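Local atomic coordinates of putative ring-cleaving dioxygenase mhqO (Bacillus subtilis subsp. subtilis, PDB entry 3OAJ), a protein that is a putative iron-dependent extradiol ring-cleavage dioxygenase that may contribute to the degradation of aromatic compounds. Residues A[8-12]-A[266-270]; A[18-24]-A[305-310]; A[27-33]-A[138-142]; A[111-116]-A[182-188]; A[160-164]-A[203-208]. One frame throughout, in Å; residues are numbered along the deposited sequence.

Interaction 1 (A[8-12]-A[266-270]); sequences GIHHI and EIATD. With ZN (zinc ion), chain C.
His11 and Glu266 meet at a bound zinc ion, which joins two strands that come from the two VOC ranges of the sequence. Metal bonds come first: His11 gives NE2 to the zinc at 2.1 Å, and Glu266 gives OE1 at 1.8 Å. The two side chains cross at about a right angle, with imidazole and carboxylate planes 82° apart. Glutamate suits its place because it brings an anionic oxygen to the cation on a chain long enough to reach it, here extended beyond CG (chi2 -177°). His218 is the third protein ligand; the same three residues are predicted to hold iron(II), as expected of the two-histidine, one-carboxylate site of extradiol dioxygenases.

Hydrogen bonds position the metal-binding ring. His11 ND1 donates to His10 ND1 at 2.8 Å in a straight bond, so His10 is a second-shell residue that fixes the rotation of the His11 imidazole. At the far side of its ring, His10 NE2 makes a weak bond to Thr269 O at 2.9 Å, and a water links it to Asp270 O.

Apolar packing completes the contact. Ala268 CB sits over the centre of one face of His10, 3.6 Å from the ring centroid, a CH-pi contact that a small methyl group allows.

Strand 215-223 lies between strands 9-16 and 264-269 in the sheet, and His10 and His11 form a classic beta bulge opposite its Ala220.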
# COMPACT_ATOMS: atom_id res chain seq x y z
N GLY A 8 -1.24 10.63 -6.41
CA GLY A 8 -1.79 9.28 -6.19
C GLY A 8 -1.28 8.65 -4.91
O GLY A 8 -0.68 9.34 -4.07
N ILE A 9 -1.48 7.35 -4.79
CA ILE A 9 -1.02 6.61 -3.62
C ILE A 9 0.52 6.63 -3.54
O ILE A 9 1.23 6.45 -4.55
CB ILE A 9 -1.52 5.16 -3.68
CG1 ILE A 9 -3.06 5.10 -3.66
CG2 ILE A 9 -0.89 4.30 -2.57
CD1 ILE A 9 -3.63 3.73 -4.08
N HIS A 10 1.02 6.88 -2.32
CA HIS A 10 2.42 6.73 -1.98
C HIS A 10 2.67 5.30 -1.52
O HIS A 10 3.47 4.59 -2.11
CB HIS A 10 2.82 7.76 -0.89
CG HIS A 10 4.27 7.79 -0.56
ND1 HIS A 10 4.87 6.82 0.22
CD2 HIS A 10 5.25 8.67 -0.89
CE1 HIS A 10 6.16 7.10 0.34
NE2 HIS A 10 6.41 8.22 -0.29
N HIS A 11 1.98 4.88 -0.47
CA HIS A 11 2.07 3.50 0.01
C HIS A 11 0.78 3.15 0.74
O HIS A 11 -0.03 4.03 1.03
CB HIS A 11 3.28 3.29 0.95
CG HIS A 11 3.22 4.08 2.22
ND1 HIS A 11 3.72 5.37 2.32
CD2 HIS A 11 2.77 3.76 3.46
CE1 HIS A 11 3.58 5.80 3.56
NE2 HIS A 11 3.00 4.85 4.27
N ILE A 12 0.60 1.86 0.99
CA ILE A 12 -0.47 1.36 1.83
C ILE A 12 0.18 0.49 2.90
O ILE A 12 1.14 -0.23 2.65
CB ILE A 12 -1.46 0.53 0.96
CG1 ILE A 12 -2.27 1.45 0.04
CG2 ILE A 12 -2.40 -0.32 1.80
CD1 ILE A 12 -2.96 0.75 -1.12
N GLU A 266 -2.96 9.37 5.03
CA GLU A 266 -1.63 9.90 5.33
C GLU A 266 -1.20 10.68 4.10
O GLU A 266 -1.61 10.36 2.99
CB GLU A 266 -0.67 8.74 5.60
CG GLU A 266 0.83 9.11 5.69
CD GLU A 266 1.72 7.91 5.88
OE1 GLU A 266 1.21 6.77 5.95
OE2 GLU A 266 2.95 8.10 5.94
N ILE A 267 -0.43 11.75 4.30
CA ILE A 267 0.33 12.36 3.20
C ILE A 267 1.80 12.08 3.49
O ILE A 267 2.30 12.44 4.55
CB ILE A 267 0.08 13.89 3.07
CG1 ILE A 267 -1.42 14.23 3.09
CG2 ILE A 267 0.86 14.47 1.84
CD1 ILE A 267 -2.23 13.68 1.96
N ALA A 268 2.47 11.45 2.53
CA ALA A 268 3.87 11.08 2.63
C ALA A 268 4.65 11.71 1.49
O ALA A 268 4.20 11.71 0.33
CB ALA A 268 4.02 9.57 2.57
N THR A 269 5.83 12.21 1.80
CA THR A 269 6.66 12.82 0.79
C THR A 269 7.31 11.79 -0.12
O THR A 269 7.75 10.72 0.34
CB THR A 269 7.79 13.66 1.42
OG1 THR A 269 8.62 12.84 2.25
CG2 THR A 269 7.24 14.84 2.23
N ASP A 270 7.39 12.10 -1.42
CA ASP A 270 8.10 11.20 -2.34
C ASP A 270 9.56 10.97 -1.91
O ASP A 270 9.98 9.82 -1.80
CB ASP A 270 8.02 11.67 -3.81
CG ASP A 270 6.64 11.46 -4.43
OD1 ASP A 270 5.79 10.76 -3.83
OD2 ASP A 270 6.40 12.01 -5.53
ZN ZN C . 2.14 5.25 6.14
O HOH W 1 9.49 7.63 -0.12

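Interaction 2 (A[18-24]-A[305-310]); sequences HPQENTD and LPFEVR
Gln20 uses its side-chain amide to hold the backbone of Glu308, pinning segment 305-310 along the first turns of helix 19-29, whose N-cap is His18. A bend at chi2 (66°) turns the amide to that backbone. Gln20 OE1 accepts from Glu308 N at 2.8 Å, and Gln20 NE2 donates to Glu308 O at 2.8 Å, the latter bond lying in both the amide and the carbonyl plane. Glutamine suits this place because one amide can serve both backbone groups. Next to it, Arg310 grips Asp24 side-on in a two-pronged salt bridge, NE to OD1 and NH2 to the syn lone pair of OD2, the planes 20° apart; one guanidinium face lies over Gln20 CD. Pro19 CB packs over a face of Phe307, whose ring also meets Tyr47 edge-to-face.

Further out, the helix start is itself ordered. His18 ND1 accepts from Gln20 N at 2.9 Å, and Leu305 CD1 rests over a face of the His18 ring. Thr23, beside Phe307, turns its hydroxyl back to the helix: OG1 donates to Pro19 O at 2.9 Å, from the opposite face of that carbonyl to Thr23 N.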
# COMPACT_ATOMS: atom_id res chain seq x y z
N HIS A 18 2.82 -13.83 10.37
CA HIS A 18 4.25 -14.15 10.38
C HIS A 18 5.03 -13.50 9.23
O HIS A 18 4.61 -13.62 8.07
CB HIS A 18 4.41 -15.67 10.28
CG HIS A 18 5.75 -16.18 10.70
ND1 HIS A 18 6.91 -15.92 10.00
CD2 HIS A 18 6.12 -16.98 11.74
CE1 HIS A 18 7.93 -16.51 10.59
NE2 HIS A 18 7.48 -17.16 11.65
N PRO A 19 6.19 -12.87 9.53
CA PRO A 19 6.99 -12.26 8.47
C PRO A 19 7.46 -13.20 7.36
O PRO A 19 7.58 -12.75 6.22
CB PRO A 19 8.18 -11.63 9.21
CG PRO A 19 8.26 -12.37 10.51
CD PRO A 19 6.84 -12.73 10.86
N GLN A 20 7.73 -14.47 7.65
CA GLN A 20 8.13 -15.39 6.60
C GLN A 20 6.98 -15.68 5.63
O GLN A 20 7.18 -15.74 4.42
CB GLN A 20 8.73 -16.69 7.15
CG GLN A 20 9.30 -17.61 6.06
CD GLN A 20 10.52 -17.00 5.37
OE1 GLN A 20 11.61 -16.99 5.93
NE2 GLN A 20 10.33 -16.47 4.17
N GLU A 21 5.78 -15.87 6.18
CA GLU A 21 4.58 -16.09 5.37
C GLU A 21 4.27 -14.86 4.50
O GLU A 21 3.99 -14.98 3.30
CB GLU A 21 3.40 -16.42 6.27
CG GLU A 21 3.54 -17.73 7.00
CD GLU A 21 2.42 -17.98 8.00
OE1 GLU A 21 1.42 -17.21 8.01
OE2 GLU A 21 2.54 -18.97 8.77
N ASN A 22 4.34 -13.69 5.11
CA ASN A 22 4.17 -12.42 4.41
C ASN A 22 5.16 -12.31 3.25
O ASN A 22 4.78 -12.06 2.11
CB ASN A 22 4.35 -11.28 5.42
CG ASN A 22 4.27 -9.90 4.80
OD1 ASN A 22 5.21 -9.12 4.91
ND2 ASN A 22 3.14 -9.57 4.20
N THR A 23 6.43 -12.56 3.54
CA THR A 23 7.47 -12.43 2.52
C THR A 23 7.32 -13.47 1.41
O THR A 23 7.51 -13.15 0.22
CB THR A 23 8.88 -12.49 3.18
OG1 THR A 23 9.00 -11.42 4.12
CG2 THR A 23 9.99 -12.41 2.14
N ASP A 24 7.03 -14.72 1.79
CA ASP A 24 6.83 -15.76 0.78
C ASP A 24 5.71 -15.37 -0.18
O ASP A 24 5.78 -15.70 -1.37
CB ASP A 24 6.52 -17.11 1.42
CG ASP A 24 7.74 -17.77 2.04
OD1 ASP A 24 8.89 -17.36 1.76
OD2 ASP A 24 7.52 -18.72 2.82
N LEU A 305 11.85 -12.28 14.71
CA LEU A 305 11.84 -13.61 14.10
C LEU A 305 12.70 -13.61 12.84
O LEU A 305 12.57 -12.72 12.02
CB LEU A 305 10.41 -14.04 13.74
CG LEU A 305 9.48 -14.42 14.90
CD1 LEU A 305 8.03 -14.52 14.43
CD2 LEU A 305 9.92 -15.72 15.58
N PRO A 306 13.57 -14.62 12.67
CA PRO A 306 14.33 -14.65 11.44
C PRO A 306 13.44 -15.01 10.25
O PRO A 306 12.44 -15.74 10.40
CB PRO A 306 15.37 -15.76 11.70
CG PRO A 306 14.71 -16.66 12.68
CD PRO A 306 13.92 -15.74 13.57
N PHE A 307 13.80 -14.49 9.09
CA PHE A 307 13.11 -14.83 7.86
C PHE A 307 14.02 -14.54 6.69
O PHE A 307 14.97 -13.77 6.81
CB PHE A 307 11.75 -14.08 7.74
CG PHE A 307 11.89 -12.62 7.38
CD1 PHE A 307 11.81 -12.21 6.06
CD2 PHE A 307 12.06 -11.66 8.37
CE1 PHE A 307 11.92 -10.86 5.72
CE2 PHE A 307 12.18 -10.31 8.04
CZ PHE A 307 12.13 -9.92 6.72
N GLU A 308 13.76 -15.18 5.55
CA GLU A 308 14.54 -14.90 4.36
C GLU A 308 13.67 -14.67 3.14
O GLU A 308 12.59 -15.25 3.00
CB GLU A 308 15.61 -15.98 4.12
CG GLU A 308 15.13 -17.28 3.49
CD GLU A 308 16.27 -18.17 2.98
OE1 GLU A 308 15.98 -19.21 2.34
OE2 GLU A 308 17.45 -17.83 3.21
N VAL A 309 14.14 -13.79 2.27
CA VAL A 309 13.51 -13.59 0.98
C VAL A 309 13.99 -14.75 0.13
O VAL A 309 15.19 -14.91 -0.09
CB VAL A 309 13.94 -12.24 0.36
CG1 VAL A 309 13.43 -12.10 -1.07
CG2 VAL A 309 13.45 -11.08 1.24
N ARG A 310 13.05 -15.57 -0.33
CA ARG A 310 13.41 -16.78 -1.07
C ARG A 310 12.50 -17.03 -2.26
O ARG A 310 11.30 -16.74 -2.22
CB ARG A 310 13.43 -18.01 -0.14
CG ARG A 310 12.14 -18.21 0.66
CD ARG A 310 12.28 -19.28 1.71
NE ARG A 310 11.02 -19.44 2.42
CZ ARG A 310 10.80 -20.27 3.44
NH1 ARG A 310 11.78 -21.05 3.90
NH2 ARG A 310 9.61 -20.32 4.00
O HOH W 2 10.15 -15.44 0.03

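Interaction 3 (A[27-33]-A[138-142]); sequences AGVLGLR and NTWTF
Arg33 crosses the indole of Trp140 at about a right angle, its guanidinium flat on the ring system with centres 4.5 Å apart and planes at 8°. Arg33 CB sits over the five-membered ring, 3.5 Å from its centroid. The chain is extended from CG to NE, which lets the methylenes run across the indole before the charged end reaches its six-membered ring. Glu54 O and Gln280 O hold the guanidinium, so arginine supplies both a flat cation and backbone-binding N-H groups.

At the indole edge, Trp140 CD1 is 3.3 Å from Gly31 O, to which a water donates at 2.6 Å while also donating to Trp140 O. A second water accepts from Trp140 NE1 at 3.0 Å, donates to Leu32 O and lies over the centre of one face of Phe142. Phe142 turns its CD2 toward Ala27 O, 3.2 Å away.

Asn138 ND2 donates to Ile151 O. The contact joins the loop between strands 126-131 and 153-160, shaped by an Asx turn from Asn138 OD1 to Trp140 N, to a helix C-terminus ended by a positive-phi glycine, Gly31.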
# COMPACT_ATOMS: atom_id res chain seq x y z
N ALA A 27 7.07 -11.39 -1.94
CA ALA A 27 8.27 -11.63 -2.76
C ALA A 27 8.15 -12.92 -3.57
O ALA A 27 8.33 -12.91 -4.79
CB ALA A 27 9.53 -11.66 -1.89
N GLY A 28 7.84 -14.03 -2.89
CA GLY A 28 7.80 -15.35 -3.54
C GLY A 28 6.76 -15.49 -4.64
O GLY A 28 7.06 -15.95 -5.74
N VAL A 29 5.53 -15.10 -4.35
CA VAL A 29 4.45 -15.25 -5.33
C VAL A 29 4.33 -14.00 -6.22
O VAL A 29 4.35 -14.10 -7.45
CB VAL A 29 3.11 -15.59 -4.62
CG1 VAL A 29 1.96 -15.67 -5.63
CG2 VAL A 29 3.24 -16.93 -3.88
N LEU A 30 4.25 -12.82 -5.60
CA LEU A 30 3.99 -11.60 -6.35
C LEU A 30 5.25 -10.98 -6.96
O LEU A 30 5.14 -10.08 -7.79
CB LEU A 30 3.21 -10.56 -5.52
CG LEU A 30 1.81 -11.01 -5.07
CD1 LEU A 30 1.10 -9.85 -4.44
CD2 LEU A 30 1.00 -11.56 -6.22
N GLY A 31 6.42 -11.45 -6.53
CA GLY A 31 7.67 -11.01 -7.13
C GLY A 31 8.13 -9.62 -6.74
O GLY A 31 9.05 -9.10 -7.38
N LEU A 32 7.52 -9.02 -5.73
CA LEU A 32 7.92 -7.67 -5.29
C LEU A 32 9.24 -7.73 -4.55
O LEU A 32 9.60 -8.76 -3.97
CB LEU A 32 6.84 -7.02 -4.41
CG LEU A 32 5.42 -6.90 -4.98
CD1 LEU A 32 4.54 -6.14 -4.01
CD2 LEU A 32 5.43 -6.24 -6.35
N ARG A 33 9.97 -6.62 -4.61
CA ARG A 33 11.25 -6.52 -3.94
C ARG A 33 11.03 -6.05 -2.52
O ARG A 33 10.27 -5.11 -2.30
CB ARG A 33 12.14 -5.52 -4.67
CG ARG A 33 13.45 -5.27 -3.95
CD ARG A 33 14.38 -4.34 -4.69
NE ARG A 33 15.67 -4.29 -3.99
CZ ARG A 33 16.72 -3.57 -4.38
NH1 ARG A 33 16.65 -2.83 -5.48
NH2 ARG A 33 17.84 -3.61 -3.67
N ASN A 138 8.14 -2.78 -14.08
CA ASN A 138 8.94 -3.19 -12.93
C ASN A 138 10.01 -4.17 -13.42
O ASN A 138 9.70 -5.26 -13.88
CB ASN A 138 8.01 -3.82 -11.86
CG ASN A 138 8.77 -4.44 -10.70
OD1 ASN A 138 9.98 -4.23 -10.52
ND2 ASN A 138 8.03 -5.18 -9.86
N THR A 139 11.27 -3.77 -13.29
CA THR A 139 12.38 -4.57 -13.80
C THR A 139 12.99 -5.52 -12.77
O THR A 139 14.02 -6.15 -13.03
CB THR A 139 13.47 -3.67 -14.40
OG1 THR A 139 13.95 -2.77 -13.40
CG2 THR A 139 12.91 -2.87 -15.57
N TRP A 140 12.35 -5.63 -11.60
CA TRP A 140 12.79 -6.61 -10.60
C TRP A 140 12.41 -8.01 -11.06
O TRP A 140 11.23 -8.39 -11.08
CB TRP A 140 12.18 -6.32 -9.24
CG TRP A 140 12.82 -7.11 -8.11
CD1 TRP A 140 12.22 -8.08 -7.35
CD2 TRP A 140 14.14 -6.93 -7.58
NE1 TRP A 140 13.11 -8.53 -6.39
CE2 TRP A 140 14.29 -7.85 -6.52
CE3 TRP A 140 15.21 -6.08 -7.90
CZ2 TRP A 140 15.47 -7.95 -5.77
CZ3 TRP A 140 16.40 -6.20 -7.17
CH2 TRP A 140 16.51 -7.12 -6.11
N THR A 141 13.42 -8.78 -11.44
CA THR A 141 13.23 -10.17 -11.84
C THR A 141 13.41 -11.08 -10.62
O THR A 141 14.42 -11.00 -9.92
CB THR A 141 14.19 -10.57 -12.99
OG1 THR A 141 13.90 -9.78 -14.14
CG2 THR A 141 14.02 -12.04 -13.35
N PHE A 142 12.40 -11.91 -10.36
CA PHE A 142 12.42 -12.78 -9.19
C PHE A 142 11.64 -14.03 -9.52
O PHE A 142 10.44 -13.97 -9.78
CB PHE A 142 11.84 -12.07 -7.97
CG PHE A 142 12.18 -12.73 -6.65
CD1 PHE A 142 13.44 -12.56 -6.07
CD2 PHE A 142 11.22 -13.47 -5.96
CE1 PHE A 142 13.75 -13.16 -4.85
CE2 PHE A 142 11.52 -14.07 -4.73
CZ PHE A 142 12.79 -13.91 -4.18
O HOH W 3 8.81 -8.25 -9.85
O HOH W 4 11.73 -10.37 -4.45

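Interaction 4 (A[111-116]-A[182-188]); sequences RFGEQY and KEGDFVR
Arg111 sets its CD against the ring of Phe186, 3.9 Å from CE2. Arg111 NE is 3.6 Å from Arg188 NH2, a like-charge approach that Asp200, paired with both arginines, probably eases; Glu128 also pairs with Arg111.

Phe112 fills the middle of the contact. Its ring is sandwiched between Glu183 CB over one face, 3.9 Å from the centroid, and Arg188 over the other, where CB and NE both approach and the guanidinium plane is tilted 21° from the ring. A phenyl group suits this slot, since both faces meet aliphatic carbon and one also meets a flat cation. Its backbone N donates to Glu183 OE2 at 2.9 Å, from above the carboxylate plane.

Two beta hairpins meet here, one from each VOC range: a type I' turn spans Arg111 to Glu114, and a type II' turn runs from Glu183 to Phe186. Phe112 and Gly113 both have positive phi, which glycine adopts easily, as Gly184 does in the second turn. A water bridges Gly113 N to Glu183 OE2.

Glu114 OE1 forms a salt bridge with Arg188 NH1 at 3.0 Å; its other oxygen pairs with Arg132. Arg188 NE is bound by Asp200, while Tyr116 OH accepts from Arg188 NH2 at 2.7 Å.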
# COMPACT_ATOMS: atom_id res chain seq x y z
N ARG A 111 -15.40 -4.41 -13.84
CA ARG A 111 -16.06 -3.11 -13.61
C ARG A 111 -15.38 -2.03 -14.43
O ARG A 111 -14.19 -2.11 -14.71
CB ARG A 111 -16.10 -2.74 -12.12
CG ARG A 111 -14.76 -2.48 -11.48
CD ARG A 111 -14.89 -2.19 -9.98
NE ARG A 111 -13.62 -1.76 -9.41
CZ ARG A 111 -12.64 -2.56 -9.02
NH1 ARG A 111 -12.73 -3.89 -9.08
NH2 ARG A 111 -11.54 -2.00 -8.53
N PHE A 112 -16.15 -1.01 -14.81
CA PHE A 112 -15.66 0.08 -15.64
C PHE A 112 -14.90 -0.41 -16.89
O PHE A 112 -13.92 0.20 -17.30
CB PHE A 112 -14.80 1.06 -14.82
CG PHE A 112 -15.56 1.79 -13.74
CD1 PHE A 112 -16.30 2.95 -14.03
CD2 PHE A 112 -15.52 1.34 -12.43
CE1 PHE A 112 -16.98 3.63 -13.02
CE2 PHE A 112 -16.20 2.00 -11.41
CZ PHE A 112 -16.95 3.16 -11.71
N GLY A 113 -15.39 -1.50 -17.48
CA GLY A 113 -14.83 -2.04 -18.72
C GLY A 113 -13.51 -2.76 -18.54
O GLY A 113 -12.87 -3.15 -19.52
N GLU A 114 -13.09 -2.94 -17.29
CA GLU A 114 -11.84 -3.63 -17.00
C GLU A 114 -12.07 -4.95 -16.31
O GLU A 114 -12.98 -5.10 -15.48
CB GLU A 114 -10.90 -2.78 -16.14
CG GLU A 114 -10.46 -1.47 -16.79
CD GLU A 114 -9.52 -0.67 -15.91
OE1 GLU A 114 -9.87 -0.41 -14.74
OE2 GLU A 114 -8.44 -0.29 -16.38
N GLN A 115 -11.21 -5.92 -16.62
CA GLN A 115 -11.27 -7.22 -15.97
C GLN A 115 -10.26 -7.32 -14.83
O GLN A 115 -9.10 -6.90 -14.97
CB GLN A 115 -11.06 -8.34 -16.99
CG GLN A 115 -12.27 -8.56 -17.93
CD GLN A 115 -12.05 -9.65 -18.99
OE1 GLN A 115 -10.99 -10.29 -19.03
NE2 GLN A 115 -13.04 -9.86 -19.85
N TYR A 116 -10.72 -7.84 -13.70
CA TYR A 116 -9.90 -7.97 -12.49
C TYR A 116 -9.81 -9.41 -12.04
O TYR A 116 -10.79 -10.15 -12.13
CB TYR A 116 -10.49 -7.16 -11.34
CG TYR A 116 -10.45 -5.67 -11.56
CD1 TYR A 116 -11.43 -5.03 -12.32
CD2 TYR A 116 -9.42 -4.89 -11.01
CE1 TYR A 116 -11.40 -3.67 -12.53
CE2 TYR A 116 -9.37 -3.51 -11.23
CZ TYR A 116 -10.37 -2.91 -11.99
OH TYR A 116 -10.33 -1.55 -12.21
N LYS A 182 -19.70 6.67 -12.29
CA LYS A 182 -20.28 5.69 -11.39
C LYS A 182 -20.68 4.44 -12.20
O LYS A 182 -21.04 4.55 -13.37
CB LYS A 182 -21.51 6.26 -10.68
CG LYS A 182 -21.20 7.47 -9.79
CD LYS A 182 -22.44 7.94 -9.04
CE LYS A 182 -22.06 9.03 -8.03
NZ LYS A 182 -23.27 9.79 -7.57
N GLU A 183 -20.58 3.28 -11.57
CA GLU A 183 -21.03 2.01 -12.15
C GLU A 183 -21.27 1.04 -11.00
O GLU A 183 -20.48 0.99 -10.06
CB GLU A 183 -19.99 1.44 -13.12
CG GLU A 183 -20.53 0.32 -14.00
CD GLU A 183 -19.44 -0.35 -14.84
OE1 GLU A 183 -19.04 0.21 -15.89
OE2 GLU A 183 -19.02 -1.45 -14.48
N GLY A 184 -22.36 0.28 -11.05
CA GLY A 184 -22.68 -0.65 -9.98
C GLY A 184 -22.71 0.08 -8.65
O GLY A 184 -23.33 1.14 -8.54
N ASP A 185 -22.00 -0.46 -7.67
CA ASP A 185 -21.96 0.15 -6.36
C ASP A 185 -20.74 1.04 -6.11
O ASP A 185 -20.32 1.21 -4.97
CB ASP A 185 -22.09 -0.90 -5.24
CG ASP A 185 -22.51 -0.28 -3.91
OD1 ASP A 185 -23.40 0.60 -3.89
OD2 ASP A 185 -21.94 -0.67 -2.88
N PHE A 186 -20.18 1.62 -7.17
CA PHE A 186 -18.93 2.37 -7.06
C PHE A 186 -18.97 3.74 -7.70
O PHE A 186 -19.64 3.94 -8.71
CB PHE A 186 -17.78 1.60 -7.72
CG PHE A 186 -17.51 0.26 -7.09
CD1 PHE A 186 -16.90 0.18 -5.84
CD2 PHE A 186 -17.87 -0.91 -7.75
CE1 PHE A 186 -16.64 -1.08 -5.25
CE2 PHE A 186 -17.62 -2.16 -7.18
CZ PHE A 186 -17.00 -2.24 -5.92
N VAL A 187 -18.24 4.68 -7.10
CA VAL A 187 -17.81 5.87 -7.83
C VAL A 187 -16.30 5.77 -7.99
O VAL A 187 -15.58 5.35 -7.07
CB VAL A 187 -18.28 7.20 -7.17
CG1 VAL A 187 -17.74 7.33 -5.76
CG2 VAL A 187 -17.90 8.41 -8.03
N ARG A 188 -15.82 6.13 -9.18
CA ARG A 188 -14.39 6.04 -9.52
C ARG A 188 -13.77 7.42 -9.67
O ARG A 188 -14.36 8.32 -10.30
CB ARG A 188 -14.20 5.25 -10.81
CG ARG A 188 -12.75 5.22 -11.32
CD ARG A 188 -12.56 4.13 -12.36
NE ARG A 188 -12.46 2.82 -11.71
CZ ARG A 188 -11.98 1.72 -12.28
NH1 ARG A 188 -11.54 1.76 -13.53
NH2 ARG A 188 -11.92 0.59 -11.58
O HOH W 5 -18.16 -2.83 -16.88

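Interaction 5 (A[160-164]-A[203-208]); sequences LSEQP and LTPIGR
Pro164 and Pro205 pack together where two connecting loops of the second VOC range meet, one leading from strand 153-160 into helix 164-174 and the other leaving strand 198-202. The closer-knit part of the contact is around Pro164, which is buried. Its CG lies 3.7 Å from Leu203 O, and its CD is 4.1 Å from Pro205 CG. Pro205 in turn presents CG to the backbone oxygens of Ser161 and Glu162. Proline suits both positions: the rigid rings offer compact apolar surfaces, and Pro164, as the first residue of its helix, needs no N-H for a helical bond. Directly before it, Gln163 is at the N-cap position, and Ser161 OG accepts from Gln163 N at 3.0 Å, an ST turn that shapes the approach to the helix; this hydroxyl is also bonded to Thr167.

At the margin, buried Leu160 reaches exposed Ile206, their CD1 atoms 4.0 Å apart. Toward solvent the contact becomes loose and electrostatic. Ile206 and Arg208 are exposed, and the loop carrying them is tied instead to Asp77, which accepts from Ile206 N. The extended chain of Glu162 reaches out to the aliphatic part of Arg208, and Glu162 OE2 lies 3.3 Å from Arg208 CG. The salt bridge between them is long and rests on charge alone: Glu162 OE1 stands over one face of the guanidinium, 3.7 Å from Arg208 NH1.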
# COMPACT_ATOMS: atom_id res chain seq x y z
N LEU A 160 -13.71 1.60 1.59
CA LEU A 160 -14.96 1.34 2.29
C LEU A 160 -15.12 2.44 3.34
O LEU A 160 -14.39 2.48 4.31
CB LEU A 160 -14.92 -0.03 2.97
CG LEU A 160 -14.49 -1.21 2.10
CD1 LEU A 160 -14.46 -2.49 2.94
CD2 LEU A 160 -15.43 -1.39 0.91
N SER A 161 -16.05 3.34 3.09
CA SER A 161 -16.23 4.53 3.92
C SER A 161 -17.51 4.45 4.74
O SER A 161 -18.55 4.00 4.24
CB SER A 161 -16.26 5.77 3.02
OG SER A 161 -16.65 6.92 3.74
N GLU A 162 -17.46 4.89 6.00
CA GLU A 162 -18.68 4.99 6.80
C GLU A 162 -19.60 6.09 6.26
O GLU A 162 -20.81 6.04 6.49
CB GLU A 162 -18.37 5.26 8.27
CG GLU A 162 -17.72 4.10 9.01
CD GLU A 162 -17.59 4.35 10.50
OE1 GLU A 162 -18.30 5.24 11.02
OE2 GLU A 162 -16.79 3.65 11.14
N GLN A 163 -19.03 7.05 5.56
CA GLN A 163 -19.77 8.20 5.01
C GLN A 163 -19.29 8.53 3.59
O GLN A 163 -18.54 9.48 3.39
CB GLN A 163 -19.60 9.43 5.90
CG GLN A 163 -20.22 9.31 7.29
CD GLN A 163 -20.32 10.66 7.94
OE1 GLN A 163 -21.15 11.49 7.56
NE2 GLN A 163 -19.45 10.91 8.91
N PRO A 164 -19.70 7.71 2.61
CA PRO A 164 -19.14 7.84 1.26
C PRO A 164 -19.31 9.22 0.62
O PRO A 164 -18.44 9.63 -0.15
CB PRO A 164 -19.89 6.77 0.47
CG PRO A 164 -20.33 5.78 1.48
CD PRO A 164 -20.59 6.55 2.73
N LEU A 203 -20.26 2.80 -2.58
CA LEU A 203 -21.27 3.81 -2.27
C LEU A 203 -22.24 3.39 -1.18
O LEU A 203 -22.96 4.23 -0.63
CB LEU A 203 -21.99 4.25 -3.54
CG LEU A 203 -21.10 5.17 -4.38
CD1 LEU A 203 -21.67 5.34 -5.76
CD2 LEU A 203 -20.87 6.52 -3.72
N THR A 204 -22.27 2.10 -0.88
CA THR A 204 -23.13 1.61 0.20
C THR A 204 -22.30 1.02 1.33
O THR A 204 -21.55 0.06 1.12
CB THR A 204 -24.21 0.61 -0.30
OG1 THR A 204 -23.58 -0.57 -0.82
CG2 THR A 204 -25.09 1.23 -1.37
N PRO A 205 -22.41 1.60 2.54
CA PRO A 205 -21.76 1.07 3.75
C PRO A 205 -22.12 -0.40 4.00
O PRO A 205 -23.28 -0.78 3.90
CB PRO A 205 -22.32 1.95 4.87
CG PRO A 205 -22.63 3.25 4.20
CD PRO A 205 -23.07 2.90 2.81
N ILE A 206 -21.10 -1.21 4.32
CA ILE A 206 -21.28 -2.65 4.61
C ILE A 206 -21.07 -3.01 6.09
O ILE A 206 -20.88 -4.19 6.42
CB ILE A 206 -20.35 -3.55 3.75
CG1 ILE A 206 -18.87 -3.19 3.96
CG2 ILE A 206 -20.78 -3.49 2.28
CD1 ILE A 206 -17.92 -4.36 3.77
N GLY A 207 -21.10 -2.01 6.96
CA GLY A 207 -20.85 -2.24 8.38
C GLY A 207 -19.40 -2.01 8.73
O GLY A 207 -18.50 -2.32 7.94
N ARG A 208 -19.17 -1.49 9.93
CA ARG A 208 -17.84 -1.09 10.38
C ARG A 208 -16.85 -2.25 10.47
O ARG A 208 -17.22 -3.36 10.86
CB ARG A 208 -17.92 -0.35 11.72
CG ARG A 208 -18.69 0.97 11.64
CD ARG A 208 -19.51 1.21 12.89
NE ARG A 208 -20.72 1.98 12.60
CZ ARG A 208 -20.98 3.20 13.08
NH1 ARG A 208 -20.13 3.81 13.89
NH2 ARG A 208 -22.12 3.80 12.74

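Interaction 1 is the buried centre, where metal bonds and a histidine pair join strands of both VOC ranges. Interactions 2 and 3 share helix 19-29 and touch each other, Val309 packing on Phe142; the first is a surface contact built on an amide and a salt bridge, the second a buried one built on a cation stacked on an indole and on waters. Interactions 4 and 5, also touching, are partly buried: Asp185 O meets Leu203 N at 2.9 Å. Interaction 4 ties the two VOC ranges together through charged and aromatic groups, whereas interaction 5 stays within the second and relies mainly on prolines. The centres of interactions 2 and 4 lie about 35 Å apart.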